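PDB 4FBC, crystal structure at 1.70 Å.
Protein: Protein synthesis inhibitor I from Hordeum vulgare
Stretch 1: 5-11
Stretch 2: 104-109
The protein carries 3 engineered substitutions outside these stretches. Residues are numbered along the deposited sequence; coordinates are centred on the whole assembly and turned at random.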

# COMPACT_ATOMS: atom_id res chain seq x y z
N LYS A 5 6.35 -7.06 -20.72
CA LYS A 5 5.65 -5.98 -21.41
C LYS A 5 5.43 -4.78 -20.48
O LYS A 5 5.30 -4.94 -19.27
CB LYS A 5 4.33 -6.49 -21.99
CG LYS A 5 3.66 -5.51 -22.96
CD LYS A 5 4.66 -4.93 -23.95
CE LYS A 5 4.07 -3.73 -24.68
NZ LYS A 5 4.91 -2.50 -24.51
N MET A 6 5.39 -3.59 -21.06
CA MET A 6 5.29 -2.36 -20.27
C MET A 6 3.88 -2.12 -19.73
O MET A 6 2.88 -2.49 -20.35
CB MET A 6 5.75 -1.16 -21.10
CG MET A 6 7.23 -1.20 -21.46
SD MET A 6 7.88 0.42 -21.94
CE MET A 6 6.87 0.80 -23.37
N ALA A 7 3.82 -1.49 -18.56
CA ALA A 7 2.54 -1.10 -17.97
C ALA A 7 1.84 -0.05 -18.82
O ALA A 7 2.49 0.68 -19.58
CB ALA A 7 2.76 -0.56 -16.56
N LYS A 8 0.51 0.03 -18.68
CA LYS A 8 -0.30 1.04 -19.36
C LYS A 8 -1.00 1.94 -18.34
O LYS A 8 -1.25 1.52 -17.22
CB LYS A 8 -1.38 0.37 -20.22
CG LYS A 8 -0.83 -0.55 -21.30
CD LYS A 8 -1.96 -1.13 -22.15
CE LYS A 8 -1.42 -2.13 -23.16
NZ LYS A 8 -2.49 -2.69 -24.02
N ASN A 9 -1.32 3.17 -18.75
CA ASN A 9 -2.09 4.10 -17.93
C ASN A 9 -1.41 4.56 -16.63
O ASN A 9 -2.09 4.99 -15.70
CB ASN A 9 -3.47 3.51 -17.60
CG ASN A 9 -4.22 3.06 -18.83
OD1 ASN A 9 -4.26 3.77 -19.83
ND2 ASN A 9 -4.80 1.87 -18.77
N VAL A 10 -0.09 4.48 -16.57
CA VAL A 10 0.64 4.92 -15.37
C VAL A 10 0.38 6.40 -15.08
O VAL A 10 0.29 6.81 -13.91
CB VAL A 10 2.14 4.64 -15.49
CG1 VAL A 10 2.90 5.24 -14.32
CG2 VAL A 10 2.39 3.14 -15.56
N ASP A 11 0.23 7.21 -16.13
CA ASP A 11 -0.08 8.63 -15.96
C ASP A 11 -1.55 8.93 -16.30
O ASP A 11 -1.90 10.07 -16.60
CB ASP A 11 0.86 9.51 -16.80
CG ASP A 11 1.24 10.80 -16.09
OD1 ASP A 11 1.11 10.87 -14.84
OD2 ASP A 11 1.68 11.75 -16.77
N PRO A 104 13.04 -2.10 -13.76
CA PRO A 104 13.59 -1.66 -15.05
C PRO A 104 12.65 -2.03 -16.20
O PRO A 104 12.23 -3.19 -16.29
CB PRO A 104 14.91 -2.43 -15.15
CG PRO A 104 15.26 -2.82 -13.72
CD PRO A 104 13.92 -3.06 -13.07
N GLY A 105 12.32 -1.06 -17.05
CA GLY A 105 11.51 -1.32 -18.23
C GLY A 105 10.00 -1.39 -18.04
O GLY A 105 9.28 -1.67 -18.99
N LEU A 106 9.52 -1.11 -16.83
CA LEU A 106 8.08 -1.23 -16.57
C LEU A 106 7.27 -0.01 -17.02
O LEU A 106 6.25 -0.15 -17.72
CB LEU A 106 7.82 -1.51 -15.07
CG LEU A 106 6.36 -1.73 -14.65
CD1 LEU A 106 5.75 -2.94 -15.35
CD2 LEU A 106 6.24 -1.87 -13.12
N ILE A 107 7.71 1.18 -16.62
CA ILE A 107 6.97 2.41 -16.93
C ILE A 107 7.54 3.14 -18.13
O ILE A 107 8.72 3.50 -18.14
CB ILE A 107 6.94 3.37 -15.71
CG1 ILE A 107 6.36 2.66 -14.48
CG2 ILE A 107 6.14 4.63 -16.04
CD1 ILE A 107 6.39 3.50 -13.20
N PRO A 108 6.71 3.38 -19.16
CA PRO A 108 7.14 4.11 -20.35
C PRO A 108 7.82 5.45 -20.03
O PRO A 108 7.23 6.30 -19.35
CB PRO A 108 5.82 4.37 -21.10
CG PRO A 108 4.93 3.26 -20.67
CD PRO A 108 5.28 2.99 -19.23
N GLY A 109 9.06 5.61 -20.49
CA GLY A 109 9.76 6.88 -20.36
C GLY A 109 10.45 7.10 -19.02
O GLY A 109 11.15 8.09 -18.83

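Residues 5-11 and 104-109 are both irregular in backbone conformation and meet far apart in sequence, burying 339 Å² in total. Lys5 contributes little: its CA-to-CB bond points away from the second stretch, and its nearest approach comes from the backbone, with Lys5 O 4.4 Å from Leu106 CD1.

Met6 marks the closest passage of the two stretches, measured CA to CA, its CA lying 4.8 Å from that of Leu106. Its CA-to-CB bond points sideways to the second stretch. With chi1 m, chi2 t and chi3 m, the side chain passes close to the carbonyl of Gly105, Met6 CG approaching Gly105 O to 3.2 Å, and then reaches Pro108, where Met6 CE packs 4.1 Å from Pro108 CG. Gly105 itself adopts a positive phi of 82°, a conformation that favours glycine.

The polar link follows at Ala7, whose backbone amide donates a hydrogen bond to the carbonyl of Leu106 (Ala7 N to Leu106 O, 2.9 Å; N-H...O angle 152°). Because this bond joins main chain to main chain, it fixes the two backbones without drawing on either side chain. The methyl group of Ala7 points toward the second stretch and lies 4.0 Å, CB to CD1, from Leu106. Although the CA-to-CB bond of Leu106 points away, the end of its side chain comes back nearer to make this contact. On the carbonyl side, Ala7 O lies 3.6 Å from Pro108 CD.

Lys8 and Asn9 make no contact, the former pointing away and the latter out of reach. The chain returns at Val10, which is buried and directed toward the second stretch; Val10 CG1 packs against Ile107 CG2 at 3.7 Å. Asp11 takes no part, so this apolar pair is the last contact along the stretch.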